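Local coordinates for protein immunoreactive 84kD antigen PG93 (Porphyromonas gingivalis, PDB 5M11) that serves, as PorZ, as an essential bacterial surface component of the type IX secretion system and binds calcium and zinc ions, at residues A[162-167]-A[191-196]; A[169-174]-A[185-190]; A[321-326]-A[376-381]; A[382-387]-A[397-402]. All coordinates share one frame; numbering follows the deposited sequence.

The four contacts form two pairs on opposite sides of the chain's centre. Contacts 1 and 2, centres about 10 Å apart, both reach the antiparallel sheet running from strand 150-155 to strand 185-187, a blade of the N-terminal beta-propeller; contact 1 joins it to the start of the sheet opening with strand 196-202, and contact 2 is nested within the loop contact 1 closes. Some 56 to 64 Å away, centre to centre, contacts 3 and 4 follow in series, both reaching the sheet of strand 373-378, which contact 3 joins to that of strand 318-322. Thus strand pairing and sheet-to-sheet joins recur in two distant parts of the protein, with zinc in the second.

Contact 1: residues A[162-167]-A[191-196]; sequences LMLKEG and LPMGSV
Strand 162-165 runs out into a turn whose last residue, Gly167, comes up against a short 3-10 segment, 193-195, with the CA atoms of Gly167 and Gly194 3.9 Å apart. That 3-10 segment follows an inverse gamma turn centred on Pro192, and it is held by a bond from Ser195 N to Pro192 O of 3.0 Å. Leu164 makes the largest single contribution. Its CG stands anti to the backbone N (chi1 178°), and together with chi2 this lets its two methyls meet different partners. Crossing the Met193 side chain obliquely, Leu164 CD1 lies 3.9 Å from Met193 CG and 4.0 Å from Met193 SD. The other methyl goes to Val196 instead, again obliquely, and Leu164 CD2 lies 3.7 Å from Val196 CG1. Met193 is folded, bent at both chi2 (59°) and chi3 (75°), so its chain turns away after grazing Leu164 and goes on to touch Leu169 of strand 168-173. At the turn, Gly167 O lies 3.5 Å from Met193 CB. Val196 opens strand 196-202 and also leans on Leu210 of strand 205-210, the neighbouring strand of its own sheet. No hydrogen bond crosses between the two segments, so the second strand of one blade is joined to the passage into the next mainly by apolar contact, which depends on the fit of branched and folded side chains rather than on directional bonds.

Contact 2: residues A[169-174]-A[185-190]; sequences LFIGKE and TALSLN
Three backbone hydrogen bonds knit strand 169-173 to the short strand 185-187. Ile171 and Thr185 form a hydrogen-bonded antiparallel pair: Ile171 N gives to Thr185 O at 2.9 Å, the donor sitting above the carbonyl plane, and Thr185 N returns a bond to Ile171 O of 2.8 Å that lies in the carbonyl plane. Further along, Leu187 N points almost straight down the carbonyl axis of Leu169, 2.7 Å from its O. Between these bonds Phe170 and Ala186 make a non-hydrogen-bonded pair on one face of the sheet, where Phe170 CE1 lies 3.7 Å from Ala186 CB. The other face, with Leu169, Ile171, Thr185 and Leu187, is mostly aliphatic. Leu169 CD2 touches Leu187 CD1 at 4.0 Å and Leu189 CD2 at 3.8 Å, crossing both obliquely, while Ile171 and Thr185 lie side by side. Ile171 CG2 occupies the crowded position between backbone N and carbonyl carbon, and from there it reaches Thr185 CB (3.8 Å) and Leu187 CD2 (4.0 Å). Outward from this first shell, Phe170 is bonded through its backbone to Met163, and its side chain touches Lys165 and Trp184. Leu169 and Leu189 both rest on Phe208 of the next sheet. The strand directions differ by 140°, a strongly twisted antiparallel hairpin at the outer edge of a four-stranded sheet, as in the last two strands of a beta-propeller blade.

Contact 3: residues A[321-326]-A[376-381]; sequences FSHGRL and IAVSNG. With ZN (zinc ion), chain J.
Val378, at the end of strand 373-378, is the first residue of its segment to meet the turn at 321-326. Its two methyls divide the work: CG2 lies 3.8 Å from Ser322 OG, and CG1 is 3.9 Å from CD2 of the His323 ring, with the two side chains sliding past one another in opposite directions. Ser379 comes next and makes the one hydrogen bond of the contact. His323 NE2 donates to the Ser379 carbonyl O at 2.8 Å with an N-H...O angle of 160°; the acceptor lies close to the ring plane, and the donor lies in the carbonyl plane. Ser379 OG turns the other way, to His385 O. Asn380 brings its CA to the ring edge, 4.0 Å from NE2, and Gly381 follows with its N 3.2 Å from His323 CE1. As NE2 carries the proton, ND1 is left to coordinate, and it binds a zinc ion at 2.0 Å. The ring is thus fixed at both nitrogens, metal at one and backbone at the other. His323 is presented by a type I' turn from Ser322 to Arg325, closed by a bond from Arg325 N to Ser322 O of 2.8 Å. The imidazole also touches Pro383. A zinc-bearing hairpin turn from the blade with strand 318-322 therefore leans on the blade that opens with strand 373-378, a contact between successive propeller blades.

Contact 4: residues A[382-387]-A[397-402]; sequences DPDHFF and EFKDGK. With ZN (zinc ion), chain D.
A lysine amine serves as a zinc ligand here: Lys399 NZ lies 2.1 Å from the metal. Asp382 grips the ion with both oxygens, OD1 and OD2 each at 2.2 Å, and Asp384 adds OD2 at 2.1 Å. Lys399 gets there by bending at chi2 (87°) and chi4 (72°). An amine that binds metal is probably neutral, its lone pair turned to zinc, and NZ can still direct an N-H to Asp400 OD1 (2.8 Å). Asp400, known as a ligand of this zinc site, is not bonded to the ion here and stands beside Asp384 as a like charge; the nearby zinc presumably eases that repulsion. Behind the site, Lys399 CD touches the His385 ring at CD2. That ring donates NE2-H, in its own plane, to the anti lone pair of Glu397 OE2 at 2.8 Å, while Tyr407 holds OE1. The strands then pair antiparallel, Phe398 N reaching Phe386 O at 2.9 Å nearly along the carbonyl axis. Phe386 CG takes the crowded position between N and the carbonyl carbon, which brings its ring over Phe398, whose CB makes a CH-pi contact 3.6 Å from the Phe386 ring centroid. The two ring planes are near parallel (6°) but slid apart, with little overlap. Glu397 CG lies over one face of Phe387. Around this hairpin of strands 386-390 and 394-399, Tyr327 meets Phe386, and Phe355 meets Phe398, edge-to-face; helix 357-364 touches Phe398 through Val360, and strand 402-407 flanks Glu397.

Contact 1: residues A[162-167]-A[191-196]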
# COMPACT_ATOMS: atom_id res chain seq x y z
N LEU A 162 -18.31 30.18 14.44
CA LEU A 162 -19.35 29.98 13.45
C LEU A 162 -19.35 28.54 12.94
O LEU A 162 -18.31 28.01 12.56
CB LEU A 162 -19.12 30.99 12.33
CG LEU A 162 -20.32 31.62 11.69
CD1 LEU A 162 -21.27 32.24 12.71
CD2 LEU A 162 -19.86 32.66 10.72
N MET A 163 -20.49 27.89 12.98
CA MET A 163 -20.60 26.48 12.64
C MET A 163 -21.76 26.25 11.66
O MET A 163 -22.87 26.75 11.88
CB MET A 163 -20.80 25.64 13.94
CG MET A 163 -21.38 24.23 13.78
SD MET A 163 -21.15 23.27 15.33
CE MET A 163 -22.74 23.40 15.99
N LEU A 164 -21.48 25.50 10.59
CA LEU A 164 -22.51 25.15 9.62
C LEU A 164 -22.78 23.66 9.73
O LEU A 164 -21.89 22.86 9.42
CB LEU A 164 -22.05 25.57 8.21
CG LEU A 164 -22.95 25.26 7.02
CD1 LEU A 164 -24.24 26.11 7.03
CD2 LEU A 164 -22.22 25.55 5.76
N LYS A 165 -23.96 23.28 10.27
CA LYS A 165 -24.34 21.88 10.36
C LYS A 165 -25.79 21.75 9.95
O LYS A 165 -26.61 22.63 10.24
CB LYS A 165 -24.05 21.22 11.73
CG LYS A 165 -24.95 21.62 12.90
CD LYS A 165 -24.77 20.70 14.13
CE LYS A 165 -25.66 21.06 15.31
NZ LYS A 165 -27.11 20.81 15.06
N GLU A 166 -26.08 20.66 9.20
CA GLU A 166 -27.38 20.33 8.66
C GLU A 166 -28.08 21.58 8.04
O GLU A 166 -29.25 21.84 8.33
CB GLU A 166 -28.26 19.67 9.74
CG GLU A 166 -27.72 18.39 10.34
CD GLU A 166 -28.35 18.00 11.67
OE1 GLU A 166 -28.73 18.92 12.44
OE2 GLU A 166 -28.40 16.79 11.97
N GLY A 167 -27.38 22.34 7.21
CA GLY A 167 -27.96 23.50 6.54
C GLY A 167 -28.35 24.68 7.41
O GLY A 167 -29.12 25.55 6.98
N LEU A 191 -30.07 34.09 2.39
CA LEU A 191 -29.42 33.23 1.40
C LEU A 191 -29.84 31.78 1.64
O LEU A 191 -30.17 31.46 2.78
CB LEU A 191 -27.87 33.39 1.30
CG LEU A 191 -26.97 33.12 2.50
CD1 LEU A 191 -26.81 31.66 2.75
CD2 LEU A 191 -25.58 33.60 2.22
N PRO A 192 -29.85 30.89 0.61
CA PRO A 192 -30.23 29.48 0.89
C PRO A 192 -29.11 28.75 1.65
O PRO A 192 -28.21 28.16 1.04
CB PRO A 192 -30.49 28.90 -0.50
CG PRO A 192 -29.61 29.73 -1.41
CD PRO A 192 -29.52 31.09 -0.82
N MET A 193 -29.16 28.80 3.00
CA MET A 193 -28.15 28.21 3.89
C MET A 193 -28.00 26.69 3.69
O MET A 193 -26.90 26.17 3.91
CB MET A 193 -28.45 28.54 5.36
CG MET A 193 -27.24 28.45 6.28
SD MET A 193 -25.83 29.54 5.87
CE MET A 193 -26.47 31.09 6.43
N GLY A 194 -29.06 26.02 3.22
CA GLY A 194 -29.04 24.59 2.93
C GLY A 194 -28.21 24.21 1.71
O GLY A 194 -27.85 23.04 1.54
N SER A 195 -27.88 25.22 0.87
CA SER A 195 -27.08 25.06 -0.34
C SER A 195 -25.61 25.44 -0.11
O SER A 195 -24.80 25.24 -1.02
CB SER A 195 -27.65 25.91 -1.47
OG SER A 195 -28.99 25.55 -1.74
N VAL A 196 -25.26 25.98 1.09
CA VAL A 196 -23.90 26.44 1.39
C VAL A 196 -23.01 25.22 1.57
O VAL A 196 -23.29 24.39 2.44
CB VAL A 196 -23.80 27.42 2.59
CG1 VAL A 196 -22.35 27.83 2.85
CG2 VAL A 196 -24.68 28.65 2.41

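Contact 2: residues A[169-174]-A[185-190]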
# COMPACT_ATOMS: atom_id res chain seq x y z
N LEU A 169 -26.77 27.82 10.07
CA LEU A 169 -25.58 28.50 10.54
C LEU A 169 -25.76 28.84 12.04
O LEU A 169 -26.76 29.46 12.42
CB LEU A 169 -25.29 29.74 9.69
CG LEU A 169 -23.97 30.44 9.96
CD1 LEU A 169 -22.80 29.55 9.63
CD2 LEU A 169 -23.88 31.74 9.18
N PHE A 170 -24.81 28.39 12.90
CA PHE A 170 -24.84 28.67 14.35
C PHE A 170 -23.68 29.56 14.75
O PHE A 170 -22.60 29.42 14.18
CB PHE A 170 -24.81 27.38 15.18
CG PHE A 170 -25.95 26.44 14.92
CD1 PHE A 170 -27.18 26.63 15.53
CD2 PHE A 170 -25.80 25.37 14.04
CE1 PHE A 170 -28.24 25.76 15.28
CE2 PHE A 170 -26.86 24.50 13.80
CZ PHE A 170 -28.07 24.69 14.42
N ILE A 171 -23.92 30.48 15.72
CA ILE A 171 -22.89 31.34 16.32
C ILE A 171 -22.82 31.01 17.82
O ILE A 171 -23.86 30.80 18.45
CB ILE A 171 -23.10 32.84 16.06
CG1 ILE A 171 -21.88 33.66 16.47
CG2 ILE A 171 -24.39 33.38 16.67
CD1 ILE A 171 -21.54 34.81 15.49
N GLY A 172 -21.62 30.94 18.35
CA GLY A 172 -21.45 30.65 19.77
C GLY A 172 -20.18 31.25 20.30
O GLY A 172 -19.20 31.33 19.56
N LYS A 173 -20.18 31.66 21.59
CA LYS A 173 -18.98 32.24 22.21
C LYS A 173 -18.20 31.16 22.87
O LYS A 173 -18.73 30.42 23.69
CB LYS A 173 -19.29 33.37 23.21
CG LYS A 173 -19.62 34.67 22.48
CD LYS A 173 -18.97 35.90 23.11
CE LYS A 173 -19.19 37.15 22.29
NZ LYS A 173 -20.62 37.44 22.02
N GLU A 174 -16.90 31.10 22.53
CA GLU A 174 -16.00 30.07 23.05
C GLU A 174 -15.93 30.06 24.57
O GLU A 174 -15.78 28.98 25.16
CB GLU A 174 -14.64 30.23 22.43
CG GLU A 174 -14.66 29.68 21.02
CD GLU A 174 -13.41 28.94 20.63
OE1 GLU A 174 -12.46 29.63 20.20
OE2 GLU A 174 -13.36 27.70 20.81
N THR A 185 -26.49 29.97 18.98
CA THR A 185 -27.61 30.75 18.43
C THR A 185 -27.71 30.50 16.93
O THR A 185 -26.75 30.80 16.20
CB THR A 185 -27.40 32.26 18.70
OG1 THR A 185 -26.90 32.47 20.02
CG2 THR A 185 -28.66 33.10 18.44
N ALA A 186 -28.87 29.97 16.48
CA ALA A 186 -29.12 29.73 15.06
C ALA A 186 -29.34 31.07 14.34
O ALA A 186 -30.11 31.90 14.81
CB ALA A 186 -30.31 28.81 14.89
N LEU A 187 -28.63 31.30 13.23
CA LEU A 187 -28.66 32.54 12.44
C LEU A 187 -29.51 32.46 11.16
O LEU A 187 -29.20 31.66 10.26
CB LEU A 187 -27.23 32.93 12.03
CG LEU A 187 -26.29 33.40 13.11
CD1 LEU A 187 -24.88 33.59 12.54
CD2 LEU A 187 -26.81 34.68 13.77
N SER A 188 -30.54 33.32 11.06
CA SER A 188 -31.39 33.43 9.87
C SER A 188 -30.82 34.47 8.92
O SER A 188 -30.87 35.66 9.21
CB SER A 188 -32.83 33.77 10.25
OG SER A 188 -33.56 32.58 10.47
N LEU A 189 -30.20 34.01 7.83
CA LEU A 189 -29.55 34.88 6.85
C LEU A 189 -30.27 34.84 5.50
O LEU A 189 -30.77 33.79 5.08
CB LEU A 189 -28.07 34.48 6.69
CG LEU A 189 -27.00 35.26 7.45
CD1 LEU A 189 -27.41 35.59 8.91
CD2 LEU A 189 -25.69 34.54 7.44
N ASN A 190 -30.31 35.98 4.83
CA ASN A 190 -30.96 36.08 3.53
C ASN A 190 -30.05 35.44 2.45
O ASN A 190 -29.34 36.14 1.72
CB ASN A 190 -31.32 37.53 3.19
CG ASN A 190 -32.04 37.70 1.86
OD1 ASN A 190 -33.10 37.10 1.61
ND2 ASN A 190 -31.48 38.53 0.98

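Contact 3: residues A[321-326]-A[376-381]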
# COMPACT_ATOMS: atom_id res chain seq x y z
N PHE A 321 9.48 -11.32 -9.17
CA PHE A 321 10.86 -10.80 -9.10
C PHE A 321 11.75 -11.60 -10.05
O PHE A 321 11.94 -12.80 -9.83
CB PHE A 321 11.43 -10.80 -7.69
CG PHE A 321 12.57 -9.81 -7.56
CD1 PHE A 321 12.33 -8.49 -7.23
CD2 PHE A 321 13.88 -10.20 -7.81
CE1 PHE A 321 13.38 -7.57 -7.15
CE2 PHE A 321 14.92 -9.28 -7.75
CZ PHE A 321 14.66 -7.97 -7.41
N SER A 322 12.24 -10.96 -11.12
CA SER A 322 13.10 -11.61 -12.12
C SER A 322 14.21 -10.67 -12.60
O SER A 322 14.01 -9.46 -12.61
CB SER A 322 12.30 -12.09 -13.33
OG SER A 322 10.95 -12.43 -13.06
N HIS A 323 15.36 -11.23 -13.01
CA HIS A 323 16.51 -10.51 -13.57
C HIS A 323 16.88 -9.24 -12.79
O HIS A 323 17.17 -8.21 -13.42
CB HIS A 323 16.28 -10.17 -15.06
CG HIS A 323 15.88 -11.32 -15.94
ND1 HIS A 323 16.67 -12.46 -16.04
CD2 HIS A 323 14.81 -11.46 -16.75
CE1 HIS A 323 16.04 -13.25 -16.90
NE2 HIS A 323 14.92 -12.69 -17.35
N GLY A 324 16.88 -9.34 -11.45
CA GLY A 324 17.17 -8.26 -10.50
C GLY A 324 16.21 -7.08 -10.56
O GLY A 324 16.58 -5.95 -10.21
N ARG A 325 14.96 -7.33 -11.02
CA ARG A 325 13.90 -6.36 -11.20
C ARG A 325 12.60 -6.87 -10.63
O ARG A 325 12.34 -8.08 -10.64
CB ARG A 325 13.68 -6.07 -12.70
CG ARG A 325 14.51 -4.95 -13.26
CD ARG A 325 14.54 -4.97 -14.78
NE ARG A 325 15.45 -3.95 -15.30
CZ ARG A 325 16.72 -4.17 -15.62
NH1 ARG A 325 17.25 -5.39 -15.51
NH2 ARG A 325 17.48 -3.18 -16.06
N LEU A 326 11.76 -5.93 -10.16
CA LEU A 326 10.42 -6.23 -9.66
C LEU A 326 9.45 -5.88 -10.78
O LEU A 326 9.63 -4.86 -11.43
CB LEU A 326 10.12 -5.45 -8.36
CG LEU A 326 8.74 -5.62 -7.71
CD1 LEU A 326 8.69 -6.84 -6.82
CD2 LEU A 326 8.38 -4.41 -6.89
N ILE A 376 1.69 -10.65 -15.01
CA ILE A 376 2.96 -10.45 -15.68
C ILE A 376 3.60 -11.80 -15.95
O ILE A 376 3.39 -12.76 -15.19
CB ILE A 376 3.93 -9.54 -14.85
CG1 ILE A 376 3.19 -8.39 -14.09
CG2 ILE A 376 5.09 -9.00 -15.72
CD1 ILE A 376 2.68 -7.17 -14.93
N ALA A 377 4.37 -11.88 -17.05
CA ALA A 377 5.18 -13.03 -17.44
C ALA A 377 6.44 -12.50 -18.06
O ALA A 377 6.37 -11.81 -19.07
CB ALA A 377 4.42 -13.95 -18.38
N VAL A 378 7.58 -12.72 -17.40
CA VAL A 378 8.89 -12.24 -17.86
C VAL A 378 9.62 -13.36 -18.58
O VAL A 378 9.63 -14.50 -18.10
CB VAL A 378 9.74 -11.71 -16.67
CG1 VAL A 378 10.99 -11.01 -17.16
CG2 VAL A 378 8.93 -10.80 -15.77
N SER A 379 10.28 -13.05 -19.70
CA SER A 379 11.03 -14.09 -20.38
C SER A 379 12.32 -14.41 -19.62
O SER A 379 12.74 -13.64 -18.75
CB SER A 379 11.34 -13.68 -21.82
OG SER A 379 12.26 -12.60 -21.82
N ASN A 380 12.91 -15.58 -19.91
CA ASN A 380 14.20 -16.06 -19.40
C ASN A 380 15.26 -15.44 -20.30
O ASN A 380 15.13 -15.49 -21.52
CB ASN A 380 14.26 -17.61 -19.42
CG ASN A 380 12.97 -18.35 -19.76
OD1 ASN A 380 12.01 -18.36 -18.98
ND2 ASN A 380 12.93 -19.02 -20.92
N GLY A 381 16.25 -14.79 -19.71
CA GLY A 381 17.31 -14.16 -20.49
C GLY A 381 17.06 -12.74 -20.99
O GLY A 381 18.03 -11.98 -21.12
ZN ZN J . 18.62 -11.90 -16.22

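Contact 4: residues A[382-387]-A[397-402]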
# COMPACT_ATOMS: atom_id res chain seq x y z
N ASP A 382 15.80 -12.37 -21.29
CA ASP A 382 15.53 -11.00 -21.77
C ASP A 382 14.63 -10.24 -20.75
O ASP A 382 13.40 -10.32 -20.82
CB ASP A 382 14.94 -11.01 -23.20
CG ASP A 382 15.05 -9.71 -23.99
OD1 ASP A 382 14.65 -9.70 -25.18
OD2 ASP A 382 15.52 -8.70 -23.42
N PRO A 383 15.23 -9.51 -19.78
CA PRO A 383 14.42 -8.77 -18.79
C PRO A 383 13.45 -7.75 -19.37
O PRO A 383 12.38 -7.57 -18.79
CB PRO A 383 15.46 -8.03 -17.94
CG PRO A 383 16.71 -8.03 -18.75
CD PRO A 383 16.67 -9.31 -19.52
N ASP A 384 13.82 -7.09 -20.49
CA ASP A 384 12.96 -6.07 -21.10
C ASP A 384 11.88 -6.70 -21.97
O ASP A 384 11.02 -5.99 -22.46
CB ASP A 384 13.74 -4.98 -21.85
CG ASP A 384 14.95 -5.42 -22.65
OD1 ASP A 384 16.09 -5.11 -22.22
OD2 ASP A 384 14.76 -6.00 -23.76
N HIS A 385 11.88 -8.03 -22.10
CA HIS A 385 10.88 -8.76 -22.87
C HIS A 385 9.93 -9.47 -21.91
O HIS A 385 10.28 -10.50 -21.32
CB HIS A 385 11.53 -9.74 -23.87
CG HIS A 385 10.59 -10.36 -24.87
ND1 HIS A 385 10.71 -11.69 -25.25
CD2 HIS A 385 9.55 -9.80 -25.55
CE1 HIS A 385 9.74 -11.90 -26.14
NE2 HIS A 385 9.02 -10.79 -26.34
N PHE A 386 8.75 -8.89 -21.71
CA PHE A 386 7.73 -9.45 -20.84
C PHE A 386 6.36 -9.24 -21.45
O PHE A 386 6.19 -8.36 -22.30
CB PHE A 386 7.80 -8.86 -19.41
CG PHE A 386 7.63 -7.36 -19.29
CD1 PHE A 386 6.38 -6.80 -19.05
CD2 PHE A 386 8.72 -6.50 -19.39
CE1 PHE A 386 6.22 -5.42 -18.94
CE2 PHE A 386 8.56 -5.12 -19.29
CZ PHE A 386 7.31 -4.58 -19.05
N PHE A 387 5.39 -10.07 -21.02
CA PHE A 387 3.99 -10.02 -21.44
C PHE A 387 3.09 -9.62 -20.27
O PHE A 387 3.43 -9.85 -19.10
CB PHE A 387 3.54 -11.38 -22.02
CG PHE A 387 3.95 -11.63 -23.45
CD1 PHE A 387 3.11 -11.28 -24.50
CD2 PHE A 387 5.17 -12.23 -23.75
CE1 PHE A 387 3.49 -11.51 -25.83
CE2 PHE A 387 5.55 -12.44 -25.07
CZ PHE A 387 4.71 -12.09 -26.10
N GLU A 397 2.44 -7.19 -25.23
CA GLU A 397 3.86 -7.48 -25.37
C GLU A 397 4.65 -6.23 -25.13
O GLU A 397 4.40 -5.19 -25.77
CB GLU A 397 4.18 -8.07 -26.75
CG GLU A 397 5.58 -8.64 -26.86
CD GLU A 397 5.90 -9.53 -28.05
OE1 GLU A 397 4.99 -9.80 -28.87
OE2 GLU A 397 7.06 -9.97 -28.16
N PHE A 398 5.59 -6.31 -24.19
CA PHE A 398 6.50 -5.22 -23.89
C PHE A 398 7.89 -5.64 -24.33
O PHE A 398 8.24 -6.82 -24.21
CB PHE A 398 6.45 -4.84 -22.42
CG PHE A 398 5.16 -4.13 -22.04
CD1 PHE A 398 5.09 -2.75 -21.99
CD2 PHE A 398 4.01 -4.86 -21.75
CE1 PHE A 398 3.90 -2.10 -21.66
CE2 PHE A 398 2.81 -4.21 -21.43
CZ PHE A 398 2.77 -2.84 -21.38
N LYS A 399 8.64 -4.70 -24.95
CA LYS A 399 9.98 -4.96 -25.46
C LYS A 399 10.79 -3.65 -25.50
O LYS A 399 10.38 -2.66 -26.13
CB LYS A 399 9.90 -5.63 -26.85
CG LYS A 399 11.22 -6.10 -27.46
CD LYS A 399 11.64 -7.50 -27.05
CE LYS A 399 12.96 -7.91 -27.66
NZ LYS A 399 14.12 -7.20 -27.06
N ASP A 400 11.94 -3.66 -24.79
CA ASP A 400 12.91 -2.56 -24.68
C ASP A 400 12.27 -1.21 -24.26
O ASP A 400 12.54 -0.17 -24.87
CB ASP A 400 13.73 -2.42 -25.97
CG ASP A 400 14.86 -3.43 -26.06
OD1 ASP A 400 14.67 -4.46 -26.74
OD2 ASP A 400 15.91 -3.21 -25.42
N GLY A 401 11.47 -1.25 -23.18
CA GLY A 401 10.85 -0.07 -22.57
C GLY A 401 9.66 0.56 -23.27
O GLY A 401 9.34 1.73 -23.00
N LYS A 402 8.98 -0.21 -24.14
CA LYS A 402 7.81 0.23 -24.90
C LYS A 402 6.88 -0.95 -25.16
O LYS A 402 7.34 -2.09 -25.17
CB LYS A 402 8.23 0.86 -26.25
CG LYS A 402 8.85 2.26 -26.17
CD LYS A 402 9.34 2.75 -27.52
CE LYS A 402 10.13 4.03 -27.40
NZ LYS A 402 10.47 4.60 -28.74
ZN ZN D . 15.04 -7.55 -25.20